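Local coordinates for ErfK/YbiS/YcfS/YnhG family protein (Xylanimonas cellulosilytica, PDB 4LPQ) that probably forms L,D-cross-links in bacterial cell-wall peptidoglycan through its catalytic YkuD-type domain, which this fragment carries together with a putative peptidoglycan-binding domain, at residues 86-91 against 194-199; 93-98 against 111-116; 138-143 against 198-203; 154-159 against 188-193; 163-168 against 179-184. All coordinates share one frame; numbering follows the deposited sequence.

All five contacts lie in the L,D-transpeptidase catalytic domain and reach one mixed beta-sheet. Contact 5 holds the predicted active-site pair, His167 and Cys181. Contact 4 joins it through the neighbouring strands 154-159 and 164-168, the two centres about 9 Å apart, and brings Pro157 to about 4 Å from His167, side chain to side chain. Contact 2 lies on another flank, where Ser112 O accepts from Arg183 N at 2.9 Å. Contacts 1 and 3 share Met198 and Pro199 after helix 186-196, and both meet contact 4 through Lys158, whose NZ stands 2.7 Å from Met198 O and 2.6 Å from Gln140 OE1.

Contact 1: residues 86-91 against 194-199; sequences KVVEID and DSWGMP
Lys86 reaches over one face of Trp196 to the end of helix 186-196. Its NZ gives a hydrogen bond of 2.8 Å to Gly197 O, tilted 27° from the carbonyl plane, while Trp196 O also lies 2.9 Å from NZ. The same ammonium group makes a cation-pi contact, 3.9 Å from the centroid of the five-membered ring of Trp196 and almost straight above it. Lysine suits this place because its aliphatic stem covers the indole while its ammonium group reaches the carbonyl of Gly197: CD makes a CH-pi contact over the six-membered ring, 3.8 Å from its centroid. A bend at chi3 (-74°) turns CE out of the line of the earlier chain. Here the helix ends, and Gly197, with positive phi, carries the backbone out of it; in this YkuD-type domain the helix packs against the mixed sheet, to which strand 86-91 belongs. Apolar contacts continue inward. Val88 CG2 touches the edge of the indole at CZ3 (3.7 Å) and also meets CE of selenomethionine Met198 at 3.8 Å, the two side chains crossing at about a right angle. On the polar side of the indole, Trp196 NE1 is hydrogen-bonded to Glu101.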
# COMPACT_ATOMS: atom_id res chain seq x y z
N LYS A 86 3.06 -16.67 7.20
CA LYS A 86 2.50 -15.34 7.03
C LYS A 86 3.65 -14.34 6.97
O LYS A 86 4.51 -14.29 7.91
CB LYS A 86 1.58 -15.09 8.18
CG LYS A 86 0.99 -13.71 8.09
CD LYS A 86 -0.13 -13.45 9.07
CE LYS A 86 -1.39 -14.13 8.69
NZ LYS A 86 -2.58 -13.78 9.49
N VAL A 87 3.68 -13.52 5.91
CA VAL A 87 4.80 -12.57 5.73
C VAL A 87 4.20 -11.29 5.15
O VAL A 87 3.35 -11.34 4.28
CB VAL A 87 5.85 -13.21 4.78
CG1 VAL A 87 7.01 -12.21 4.59
CG2 VAL A 87 6.27 -14.57 5.23
N VAL A 88 4.68 -10.18 5.69
CA VAL A 88 4.43 -8.88 5.09
C VAL A 88 5.65 -8.52 4.25
O VAL A 88 6.75 -8.41 4.77
CB VAL A 88 4.20 -7.83 6.15
CG1 VAL A 88 4.07 -6.42 5.54
CG2 VAL A 88 2.90 -8.14 6.88
N GLU A 89 5.45 -8.44 2.93
CA GLU A 89 6.52 -8.09 2.04
C GLU A 89 6.31 -6.66 1.58
O GLU A 89 5.19 -6.27 1.17
CB GLU A 89 6.56 -9.02 0.83
CG GLU A 89 6.80 -10.47 1.20
CD GLU A 89 7.11 -11.46 0.07
OE1 GLU A 89 7.48 -10.95 -1.03
OE2 GLU A 89 6.94 -12.68 0.32
N ILE A 90 7.38 -5.86 1.55
CA ILE A 90 7.29 -4.50 1.09
C ILE A 90 8.30 -4.34 -0.03
O ILE A 90 9.51 -4.46 0.12
CB ILE A 90 7.57 -3.53 2.27
CG1 ILE A 90 6.51 -3.77 3.41
CG2 ILE A 90 7.52 -2.11 1.74
CD1 ILE A 90 6.78 -3.20 4.73
N ASP A 91 7.73 -4.12 -1.23
CA ASP A 91 8.47 -3.89 -2.46
C ASP A 91 8.74 -2.44 -2.59
O ASP A 91 7.83 -1.67 -2.93
CB ASP A 91 7.71 -4.51 -3.65
CG ASP A 91 8.47 -4.40 -4.95
OD1 ASP A 91 9.30 -3.45 -5.12
OD2 ASP A 91 8.21 -5.28 -5.81
N ASP A 194 -7.01 -6.48 12.13
CA ASP A 194 -8.27 -7.00 12.68
C ASP A 194 -8.87 -8.15 11.90
O ASP A 194 -9.57 -8.94 12.43
CB ASP A 194 -9.30 -5.90 12.83
CG ASP A 194 -8.91 -4.78 13.73
OD1 ASP A 194 -8.10 -4.99 14.66
OD2 ASP A 194 -9.42 -3.63 13.45
N SER A 195 -8.58 -8.19 10.62
CA SER A 195 -9.14 -9.21 9.73
C SER A 195 -8.11 -10.25 9.36
O SER A 195 -8.30 -11.45 9.56
CB SER A 195 -9.82 -8.57 8.50
OG SER A 195 -10.41 -9.57 7.68
N TRP A 196 -7.03 -9.81 8.75
CA TRP A 196 -5.90 -10.68 8.42
C TRP A 196 -5.21 -11.22 9.66
O TRP A 196 -5.09 -12.44 9.83
CB TRP A 196 -4.91 -10.01 7.48
CG TRP A 196 -3.97 -10.91 6.87
CD1 TRP A 196 -4.25 -12.01 6.16
CD2 TRP A 196 -2.56 -10.72 6.76
NE1 TRP A 196 -3.11 -12.60 5.68
CE2 TRP A 196 -2.06 -11.81 6.00
CE3 TRP A 196 -1.63 -9.82 7.32
CZ2 TRP A 196 -0.71 -11.96 5.74
CZ3 TRP A 196 -0.32 -9.91 7.03
CH2 TRP A 196 0.15 -10.94 6.28
N GLY A 197 -4.76 -10.33 10.52
CA GLY A 197 -3.98 -10.59 11.68
C GLY A 197 -2.52 -10.56 11.31
O GLY A 197 -2.05 -11.23 10.39
N MSE A 198 -1.80 -9.76 12.07
CA MSE A 198 -0.35 -9.53 11.85
C MSE A 198 0.25 -9.44 13.23
O MSE A 198 0.68 -8.38 13.70
CB MSE A 198 -0.26 -8.19 11.04
CG MSE A 198 1.11 -7.84 10.66
SE MSE A 198 0.95 -6.15 9.60
CE MSE A 198 2.87 -5.73 9.84
N PRO A 199 0.32 -10.59 13.93
CA PRO A 199 0.70 -10.51 15.32
C PRO A 199 2.14 -10.25 15.55
O PRO A 199 2.98 -10.34 14.62
CB PRO A 199 0.37 -11.94 15.87
CG PRO A 199 0.41 -12.79 14.62
CD PRO A 199 -0.15 -11.93 13.52

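Contact 2: residues 93-98 against 111-116; sequences DKQILL and ASSGNG
The carboxamide of Gln95 grips Ser113 with both its ends. NE2 donates to Ser113 OG over 2.8 Å in a nearly straight bond (170°) whose acceptor lies in the amide plane, while OE1 receives Ser113 N at 3.0 Å. Two bonds to one residue fix the rotation of the amide and suit a glutamine, which offers a donor and an acceptor side by side. A bend at chi2 (-78°) swings CD out of the line of the chain, and Leu92 O takes a second hydrogen bond from NE2. An alanine in place of Gln95 would probably leave Ser113 N and OG without these mates and set the loop 111-116 freer to shift. One backbone bond adds to the grip: Ala111 N donates to Gln95 O at 3.1 Å, lying above the carbonyl plane, and Lys54 NZ is a further donor to that oxygen.

Packing is lighter. Ser112 CA comes within 3.2 Å of Gln95 OE1, and the small CB of Ala111 fits against the backbone of Ile96 and Leu97, 4.3 Å from Leu97 CB. Gln95 and Ile96 both face Asp91 in a G1 beta bulge, Gln95 taking the left-handed backbone conformation that this bulge uses at its first position. The contact thus joins the start of strand 96-101 to the loop after its neighbour, strand 104-110, with strand 86-91 on the other flank and helix 43-56 packed on Ile96.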
# COMPACT_ATOMS: atom_id res chain seq x y z
N ASP A 93 10.73 -0.71 -4.65
CA ASP A 93 10.72 -0.18 -6.00
C ASP A 93 9.30 0.09 -6.49
O ASP A 93 9.00 1.13 -7.12
CB ASP A 93 11.42 -1.11 -6.97
CG ASP A 93 12.93 -1.14 -6.78
OD1 ASP A 93 13.52 -0.41 -5.94
OD2 ASP A 93 13.52 -1.99 -7.47
N LYS A 94 8.39 -0.83 -6.23
CA LYS A 94 7.01 -0.70 -6.64
C LYS A 94 6.14 0.08 -5.67
O LYS A 94 5.04 0.52 -6.01
CB LYS A 94 6.37 -2.07 -6.94
CG LYS A 94 7.03 -2.76 -8.12
CD LYS A 94 6.31 -4.05 -8.49
CE LYS A 94 6.82 -4.62 -9.82
NZ LYS A 94 6.08 -5.85 -10.23
N GLN A 95 6.62 0.28 -4.44
CA GLN A 95 5.89 1.01 -3.42
C GLN A 95 4.54 0.34 -3.11
O GLN A 95 3.47 0.99 -3.03
CB GLN A 95 5.73 2.47 -3.80
CG GLN A 95 7.07 3.25 -3.84
CD GLN A 95 7.52 3.61 -2.44
OE1 GLN A 95 6.90 4.42 -1.76
NE2 GLN A 95 8.51 2.84 -1.97
N ILE A 96 4.58 -1.01 -2.85
CA ILE A 96 3.42 -1.78 -2.45
C ILE A 96 3.82 -2.67 -1.27
O ILE A 96 4.97 -3.09 -1.14
CB ILE A 96 2.84 -2.60 -3.63
CG1 ILE A 96 3.84 -3.57 -4.20
CG2 ILE A 96 2.26 -1.69 -4.70
CD1 ILE A 96 3.40 -4.34 -5.42
N LEU A 97 2.78 -2.97 -0.50
CA LEU A 97 2.85 -3.92 0.59
C LEU A 97 2.02 -5.12 0.21
O LEU A 97 0.88 -5.01 -0.23
CB LEU A 97 2.37 -3.24 1.90
CG LEU A 97 2.40 -4.12 3.14
CD1 LEU A 97 2.55 -3.23 4.35
CD2 LEU A 97 1.09 -4.90 3.26
N LEU A 98 2.59 -6.31 0.39
CA LEU A 98 1.95 -7.56 0.12
C LEU A 98 1.68 -8.32 1.44
O LEU A 98 2.64 -8.53 2.20
CB LEU A 98 2.79 -8.44 -0.78
CG LEU A 98 3.40 -7.80 -2.02
CD1 LEU A 98 4.22 -8.81 -2.81
CD2 LEU A 98 2.32 -7.21 -2.87
N ALA A 111 1.36 1.58 -0.78
CA ALA A 111 2.27 1.98 0.29
C ALA A 111 3.12 3.18 -0.14
O ALA A 111 3.28 3.46 -1.33
CB ALA A 111 3.16 0.78 0.73
N SER A 112 3.73 3.88 0.85
CA SER A 112 4.70 4.87 0.57
C SER A 112 5.71 4.85 1.65
O SER A 112 5.41 4.93 2.84
CB SER A 112 4.02 6.25 0.45
OG SER A 112 4.94 7.27 0.12
N SER A 113 7.00 4.75 1.25
CA SER A 113 8.14 4.64 2.14
C SER A 113 9.07 5.84 2.10
O SER A 113 8.66 6.89 1.63
CB SER A 113 8.84 3.31 1.92
OG SER A 113 9.46 3.30 0.64
N GLY A 114 10.29 5.71 2.61
CA GLY A 114 11.13 6.88 2.78
C GLY A 114 11.57 7.55 1.50
O GLY A 114 11.91 6.87 0.55
N ASN A 115 11.58 8.86 1.53
CA ASN A 115 11.96 9.62 0.35
C ASN A 115 13.46 9.76 0.04
O ASN A 115 13.77 10.30 -0.99
CB ASN A 115 11.27 10.97 0.34
CG ASN A 115 11.81 11.92 1.34
OD1 ASN A 115 12.84 11.74 1.95
ND2 ASN A 115 11.15 13.03 1.38
N GLY A 116 14.29 9.24 0.94
CA GLY A 116 15.72 9.21 0.72
C GLY A 116 16.42 10.51 0.94
O GLY A 116 17.63 10.56 0.70

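Contact 3: residues 138-143 against 198-203; sequences YMQRDG and MPIGTR
Ile200 meets Gln140 with its far methyl group, the two side chains running obliquely to one another. In the conformer described, one of two modelled, CD1 of Ile200 lies beside the outer half of the glutamine, 3.6 Å from Gln140 OE1 and 3.7 Å from its CD, and rests on the backbone at Met139 CA, 3.6 Å away. Gln140 has CG between its backbone N and carbonyl carbon (chi1 64°); beyond CG the chain is extended, and CG and CD lie beside the methyl group. A long side chain with an apolar stem and a polar tip suits this strand: Ile200 packs on the stem, while OE1 accepts a hydrogen bond from Lys158 NZ, which also donates to Met198 O. No hydrogen bond joins the two segments, although the backbone of Gly201 is hydrogen-bonded to Val137, the residue just before 138-143.

Ile200 is presented by a type II beta turn from Pro199 to Thr202. Pro199 O accepts two bonds, from Thr202 N at 3.0 Å and from Thr202 OG1 at 2.7 Å, the latter on a lone pair in the carbonyl plane. Gly201 suits the third position, where phi is positive and a side chain would press on the preceding carbonyl. This is surface packing in the catalytic domain, in which the turn leading from helix 186-196 into strand 203-206 lies on the end of strand 133-140.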
# COMPACT_ATOMS: atom_id res chain seq x y z
N TYR A 138 7.82 -6.39 16.35
CA TYR A 138 8.29 -6.61 17.72
C TYR A 138 7.48 -5.86 18.76
O TYR A 138 7.53 -6.16 19.96
CB TYR A 138 9.79 -6.30 17.91
CG TYR A 138 10.12 -4.82 17.91
CD1 TYR A 138 10.37 -4.13 16.72
CD2 TYR A 138 10.18 -4.13 19.09
CE1 TYR A 138 10.66 -2.76 16.79
CE2 TYR A 138 10.49 -2.83 19.16
CZ TYR A 138 10.70 -2.12 18.01
OH TYR A 138 10.95 -0.81 18.11
N MSE A 139 6.76 -4.85 18.29
CA MSE A 139 5.81 -4.04 19.12
C MSE A 139 4.73 -3.40 18.33
O MSE A 139 4.93 -3.29 17.10
CB MSE A 139 6.66 -3.04 19.91
CG MSE A 139 5.83 -2.00 20.76
SE MSE A 139 6.86 -0.70 21.73
CE MSE A 139 8.26 -1.06 20.62
N GLN A 140 3.66 -3.00 18.93
CA GLN A 140 2.60 -2.35 18.23
C GLN A 140 1.95 -1.39 19.21
O GLN A 140 2.04 -1.61 20.41
CB GLN A 140 1.69 -3.34 17.58
CG GLN A 140 0.97 -4.20 18.58
CD GLN A 140 0.32 -5.39 17.89
OE1 GLN A 140 0.69 -5.75 16.82
NE2 GLN A 140 -0.63 -5.94 18.48
N ARG A 141 1.35 -0.34 18.68
CA ARG A 141 0.63 0.59 19.52
C ARG A 141 -0.71 0.80 18.89
O ARG A 141 -0.80 1.37 17.76
CB ARG A 141 1.48 1.88 19.73
CG ARG A 141 2.75 1.72 20.51
CD ARG A 141 3.64 2.95 20.64
NE ARG A 141 4.78 2.69 21.53
CZ ARG A 141 5.90 3.38 21.56
NH1 ARG A 141 6.08 4.37 20.68
NH2 ARG A 141 6.84 3.08 22.50
N ASP A 142 -1.81 0.36 19.55
CA ASP A 142 -3.14 0.25 18.99
C ASP A 142 -4.00 1.47 19.16
O ASP A 142 -5.02 1.45 19.86
CB ASP A 142 -3.88 -0.95 19.61
CG ASP A 142 -5.18 -1.31 18.93
OD1 ASP A 142 -5.46 -0.76 17.84
OD2 ASP A 142 -5.88 -2.22 19.51
N GLY A 143 -3.67 2.48 18.41
CA GLY A 143 -4.34 3.81 18.37
C GLY A 143 -3.44 4.78 17.58
O GLY A 143 -2.55 4.38 16.78
N MSE A 198 -1.80 -9.76 12.07
CA MSE A 198 -0.35 -9.53 11.85
C MSE A 198 0.25 -9.44 13.23
O MSE A 198 0.68 -8.38 13.70
CB MSE A 198 -0.26 -8.19 11.04
CG MSE A 198 1.11 -7.84 10.66
SE MSE A 198 0.95 -6.15 9.60
CE MSE A 198 2.87 -5.73 9.84
N PRO A 199 0.32 -10.59 13.93
CA PRO A 199 0.70 -10.51 15.32
C PRO A 199 2.14 -10.25 15.55
O PRO A 199 2.98 -10.34 14.62
CB PRO A 199 0.37 -11.94 15.87
CG PRO A 199 0.41 -12.79 14.62
CD PRO A 199 -0.15 -11.93 13.52
N ILE A 200 2.52 -9.92 16.78
CA ILE A 200 3.89 -9.83 17.17
C ILE A 200 4.60 -11.12 16.66
O ILE A 200 4.09 -12.23 16.84
CB ILE A 200 3.96 -9.56 18.70
CG1 ILE A 200 3.17 -8.24 19.14
CG2 ILE A 200 5.43 -9.56 19.16
CD1 ILE A 200 3.69 -6.89 18.46
N GLY A 201 5.76 -10.94 16.08
CA GLY A 201 6.57 -12.00 15.55
C GLY A 201 6.46 -12.16 14.05
O GLY A 201 7.26 -12.87 13.43
N THR A 202 5.45 -11.53 13.42
CA THR A 202 5.26 -11.68 11.98
C THR A 202 6.47 -11.15 11.23
O THR A 202 6.89 -10.00 11.42
CB THR A 202 3.98 -10.98 11.52
OG1 THR A 202 2.83 -11.49 12.17
CG2 THR A 202 3.79 -11.07 10.03
N ARG A 203 6.95 -11.94 10.26
CA ARG A 203 8.04 -11.54 9.39
C ARG A 203 7.63 -10.32 8.55
O ARG A 203 6.57 -10.33 7.92
CB ARG A 203 8.42 -12.70 8.48
CG ARG A 203 9.65 -12.52 7.62
CD ARG A 203 9.83 -13.76 6.79
NE ARG A 203 11.06 -13.72 6.05
CZ ARG A 203 11.36 -14.49 5.02
NH1 ARG A 203 10.46 -15.38 4.60
NH2 ARG A 203 12.53 -14.37 4.43

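Contact 4: residues 154-159 against 188-193; sequences MWRPKY and AMNWLW
Trp193 is held between two cations. On one face lies the guanidinium of Arg156, stacked with centres 4.0 Å apart and planes at 23°. Over the opposite face comes Lys158: CE makes a CH-pi contact, 3.3 Å from the centroid of the five-membered ring, and NZ a cation-pi contact above the six-membered ring. At the edge, Trp193 NE1 donates to Arg156 O at 2.8 Å, fixing the indole's rotation. Tryptophan suits the place: its two faces take the cations, its single N-H the carbonyl.

This cluster fastens helix 186-196 to strand 154-159 where the chain turns a corner at Trp155 and Arg156, in the YkuD-type catalytic domain; the axes of the short segments 157-159 and 188-193 approach to 10.4 Å.

Asn190 OD1, close to the indole plane of Trp155, accepts from Trp155 NE1 (2.9 Å) and Arg156 NH1 (2.9 Å), which arrive from opposite faces of its amide. The bend of Arg156 at chi3 (75°) brings NE over the Trp193 ring, and Asp142 and Asp194 form salt bridges with the guanidinium. The apolar CE of selenomethionine Met189 lies 3.6 Å from Lys158 CG. Lys158 NZ also donates to Gln140 OE1, Met198 O and a water that bridges to Trp193 O.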
# COMPACT_ATOMS: atom_id res chain seq x y z
N MSE A 154 0.92 8.46 13.53
CA MSE A 154 0.82 7.19 12.91
C MSE A 154 -0.39 6.46 13.49
O MSE A 154 -0.58 6.33 14.70
CB MSE A 154 2.03 6.30 13.26
CG MSE A 154 3.33 6.91 12.73
SE MSE A 154 4.92 5.68 12.97
CE MSE A 154 4.79 5.61 14.81
N TRP A 155 -1.21 5.89 12.60
CA TRP A 155 -2.39 5.10 12.99
C TRP A 155 -2.06 3.64 13.15
O TRP A 155 -1.66 2.98 12.16
CB TRP A 155 -3.55 5.31 11.99
CG TRP A 155 -4.76 4.50 12.32
CD1 TRP A 155 -5.25 3.46 11.60
CD2 TRP A 155 -5.64 4.69 13.43
NE1 TRP A 155 -6.41 2.99 12.22
CE2 TRP A 155 -6.66 3.74 13.33
CE3 TRP A 155 -5.64 5.56 14.55
CZ2 TRP A 155 -7.64 3.62 14.30
CZ3 TRP A 155 -6.58 5.41 15.51
CH2 TRP A 155 -7.59 4.47 15.38
N ARG A 156 -2.17 3.10 14.35
CA ARG A 156 -1.97 1.70 14.63
C ARG A 156 -0.64 1.18 14.09
O ARG A 156 -0.63 0.15 13.40
CB ARG A 156 -3.19 0.92 14.20
CG ARG A 156 -4.53 1.42 14.73
CD ARG A 156 -5.68 0.52 14.34
NE ARG A 156 -5.75 -0.70 15.08
CZ ARG A 156 -6.59 -1.65 14.81
NH1 ARG A 156 -7.32 -1.63 13.72
NH2 ARG A 156 -6.72 -2.68 15.67
N PRO A 157 0.48 1.80 14.48
CA PRO A 157 1.78 1.28 14.02
C PRO A 157 2.11 -0.13 14.54
O PRO A 157 1.89 -0.44 15.69
CB PRO A 157 2.73 2.33 14.54
CG PRO A 157 2.07 2.89 15.78
CD PRO A 157 0.62 2.96 15.40
N LYS A 158 2.72 -0.85 13.62
CA LYS A 158 3.35 -2.12 13.88
C LYS A 158 4.86 -1.96 13.60
O LYS A 158 5.26 -1.69 12.43
CB LYS A 158 2.79 -3.22 13.05
CG LYS A 158 1.37 -3.52 13.40
CD LYS A 158 0.99 -4.84 13.27
CE LYS A 158 -0.43 -5.12 13.60
NZ LYS A 158 -0.65 -6.24 14.58
N TYR A 159 5.67 -1.96 14.63
CA TYR A 159 7.05 -1.63 14.54
C TYR A 159 7.88 -2.87 14.19
O TYR A 159 7.68 -3.92 14.78
CB TYR A 159 7.58 -1.06 15.86
CG TYR A 159 6.93 0.17 16.30
CD1 TYR A 159 5.70 0.16 16.92
CD2 TYR A 159 7.54 1.38 16.11
CE1 TYR A 159 5.06 1.32 17.31
CE2 TYR A 159 6.93 2.57 16.53
CZ TYR A 159 5.70 2.53 17.16
OH TYR A 159 5.05 3.70 17.59
N ALA A 188 -6.61 -0.05 5.25
CA ALA A 188 -5.70 -1.18 5.01
C ALA A 188 -5.05 -1.59 6.35
O ALA A 188 -4.93 -2.78 6.61
CB ALA A 188 -4.63 -0.85 3.96
N MSE A 189 -4.67 -0.65 7.16
CA MSE A 189 -4.01 -0.95 8.44
C MSE A 189 -5.04 -1.71 9.33
O MSE A 189 -4.65 -2.69 9.97
CB MSE A 189 -3.52 0.32 9.11
CG MSE A 189 -2.48 -0.02 10.15
SE MSE A 189 -0.79 -0.58 9.24
CE MSE A 189 -0.08 -1.74 10.61
N ASN A 190 -6.29 -1.29 9.35
CA ASN A 190 -7.29 -1.94 10.13
C ASN A 190 -7.50 -3.37 9.67
O ASN A 190 -7.63 -4.29 10.50
CB ASN A 190 -8.62 -1.16 10.13
CG ASN A 190 -8.53 0.19 10.81
OD1 ASN A 190 -7.70 0.43 11.67
ND2 ASN A 190 -9.44 1.07 10.40
N TRP A 191 -7.48 -3.57 8.37
CA TRP A 191 -7.59 -4.88 7.80
C TRP A 191 -6.43 -5.79 8.24
O TRP A 191 -6.65 -6.94 8.69
CB TRP A 191 -7.76 -4.86 6.29
CG TRP A 191 -7.88 -6.20 5.66
CD1 TRP A 191 -9.04 -6.93 5.56
CD2 TRP A 191 -6.82 -7.05 5.18
NE1 TRP A 191 -8.75 -8.17 5.00
CE2 TRP A 191 -7.40 -8.27 4.77
CE3 TRP A 191 -5.44 -6.89 5.02
CZ2 TRP A 191 -6.64 -9.32 4.26
CZ3 TRP A 191 -4.68 -7.91 4.51
CH2 TRP A 191 -5.27 -9.14 4.10
N LEU A 192 -5.20 -5.30 8.16
CA LEU A 192 -4.02 -6.02 8.61
C LEU A 192 -4.17 -6.41 10.06
O LEU A 192 -3.89 -7.57 10.40
CB LEU A 192 -2.79 -5.16 8.40
CG LEU A 192 -2.34 -4.98 6.96
CD1 LEU A 192 -1.26 -3.90 6.86
CD2 LEU A 192 -1.87 -6.27 6.33
N TRP A 193 -4.59 -5.49 10.95
CA TRP A 193 -4.73 -5.78 12.35
C TRP A 193 -5.82 -6.77 12.65
O TRP A 193 -5.65 -7.71 13.43
CB TRP A 193 -4.95 -4.51 13.14
CG TRP A 193 -3.82 -3.71 13.56
CD1 TRP A 193 -3.09 -2.83 12.75
CD2 TRP A 193 -3.33 -3.55 14.90
NE1 TRP A 193 -2.18 -2.17 13.52
CE2 TRP A 193 -2.29 -2.57 14.83
CE3 TRP A 193 -3.65 -4.07 16.12
CZ2 TRP A 193 -1.62 -2.11 15.94
CZ3 TRP A 193 -2.99 -3.63 17.21
CH2 TRP A 193 -2.00 -2.63 17.13
O HOH W 1 -2.93 -8.09 14.21

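Contact 5: residues 163-168 against 179-184; sequences GYAVHG and HGCVRV
His167 meets Cys181 and Arg183 with its imidazole. From CB the side chain takes chi1 67°, placing CG between the backbone N and the carbonyl carbon. CD2 and NE2 present an edge to Cys181 CB, NE2 at 3.7 Å, while CE1 lies 3.8 Å from CG of Arg183, whose side chain runs alongside. ND1 donates to Gly168 O over 2.8 Å in a nearly straight bond, from well above that carbonyl plane, holding the ring's rotation and directing NE2 toward the cysteine side. An alanine in place of His167 would probably leave Gly168 O without this donor and open a gap beside Cys181 and Arg183.

Cys181 SG accepts a long hydrogen bond from Ala165 N at 3.5 Å. Beyond it the strands pair in parallel: Val182 N to Ala165 O (2.9 Å), His167 N to Val182 O (3.0 Å) and Val184 N to His167 O (3.0 Å). Val166, Val182 and Val184 turn to one face, where beta-branched side chains suit a buried strand, and His167 and Arg183 to the other. A CB on Gly180 would clash with Tyr164 CE1 and, at its positive phi, jam against the preceding carbonyl. A histidine on one strand beside a cysteine in the SHGC-type sequence leading into the next is the signature of the L,D-transpeptidase active site, consistent with the predicted roles of His167 (proton donor/acceptor) and Cys181 (nucleophile).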
# COMPACT_ATOMS: atom_id res chain seq x y z
N GLY A 163 12.35 2.54 15.36
CA GLY A 163 11.21 3.37 15.05
C GLY A 163 10.52 3.14 13.75
O GLY A 163 9.52 3.72 13.44
N TYR A 164 11.08 2.28 12.94
CA TYR A 164 10.53 1.95 11.63
C TYR A 164 9.34 1.01 11.82
O TYR A 164 9.42 -0.08 12.43
CB TYR A 164 11.53 1.30 10.70
CG TYR A 164 12.69 2.18 10.33
CD1 TYR A 164 12.57 3.09 9.30
CD2 TYR A 164 13.88 2.10 10.92
CE1 TYR A 164 13.56 3.96 8.97
CE2 TYR A 164 14.91 2.92 10.59
CZ TYR A 164 14.77 3.85 9.57
OH TYR A 164 15.83 4.68 9.27
N ALA A 165 8.18 1.51 11.31
CA ALA A 165 6.93 0.86 11.43
C ALA A 165 6.16 0.90 10.14
O ALA A 165 6.37 1.75 9.28
CB ALA A 165 6.07 1.56 12.50
N VAL A 166 5.21 -0.02 10.01
CA VAL A 166 4.08 0.05 9.06
C VAL A 166 2.92 0.69 9.82
O VAL A 166 2.61 0.30 10.95
CB VAL A 166 3.67 -1.35 8.56
CG1 VAL A 166 2.54 -1.25 7.54
CG2 VAL A 166 4.87 -2.05 7.92
N HIS A 167 2.30 1.70 9.22
CA HIS A 167 1.21 2.42 9.89
C HIS A 167 0.25 3.02 8.96
O HIS A 167 0.59 3.26 7.78
CB HIS A 167 1.78 3.49 10.84
CG HIS A 167 2.47 4.61 10.11
ND1 HIS A 167 1.81 5.74 9.68
CD2 HIS A 167 3.76 4.75 9.74
CE1 HIS A 167 2.70 6.53 9.07
NE2 HIS A 167 3.87 5.94 9.06
N GLY A 168 -0.93 3.32 9.42
CA GLY A 168 -1.86 4.12 8.65
C GLY A 168 -1.54 5.61 8.66
O GLY A 168 -0.98 6.15 9.63
N HIS A 179 9.57 9.75 6.11
CA HIS A 179 10.93 9.81 6.71
C HIS A 179 11.55 8.45 6.93
O HIS A 179 12.62 8.33 7.51
CB HIS A 179 10.94 10.55 8.03
CG HIS A 179 10.82 11.99 7.88
ND1 HIS A 179 10.77 12.81 8.97
CD2 HIS A 179 10.91 12.81 6.82
CE1 HIS A 179 10.77 14.08 8.59
NE2 HIS A 179 10.92 14.11 7.29
N GLY A 180 10.87 7.40 6.43
CA GLY A 180 11.38 6.10 6.55
C GLY A 180 10.35 5.04 6.90
O GLY A 180 10.55 3.83 6.58
N CYS A 181 9.28 5.39 7.66
CA CYS A 181 8.28 4.37 7.92
C CYS A 181 7.50 4.06 6.63
O CYS A 181 7.59 4.78 5.62
CB CYS A 181 7.36 4.87 8.95
SG CYS A 181 8.13 4.92 10.61
N VAL A 182 6.75 2.96 6.69
CA VAL A 182 5.94 2.55 5.55
C VAL A 182 4.51 2.86 5.80
O VAL A 182 3.89 2.25 6.69
CB VAL A 182 6.16 1.06 5.26
CG1 VAL A 182 5.32 0.61 4.10
CG2 VAL A 182 7.67 0.78 5.02
N ARG A 183 3.92 3.76 5.06
CA ARG A 183 2.56 4.21 5.20
C ARG A 183 1.61 3.37 4.31
O ARG A 183 1.96 3.08 3.16
CB ARG A 183 2.41 5.68 4.64
CG ARG A 183 3.25 6.64 5.34
CD ARG A 183 3.02 7.94 4.57
NE ARG A 183 3.76 8.90 5.23
CZ ARG A 183 3.83 10.12 4.85
NH1 ARG A 183 3.07 10.56 3.82
NH2 ARG A 183 4.64 10.86 5.52
N VAL A 184 0.44 3.12 4.83
CA VAL A 184 -0.70 2.54 4.12
C VAL A 184 -1.96 3.28 4.56
O VAL A 184 -1.91 4.06 5.51
CB VAL A 184 -0.85 1.02 4.34
CG1 VAL A 184 0.43 0.29 3.88
CG2 VAL A 184 -1.18 0.72 5.78
O HOH W 2 15.00 7.15 8.25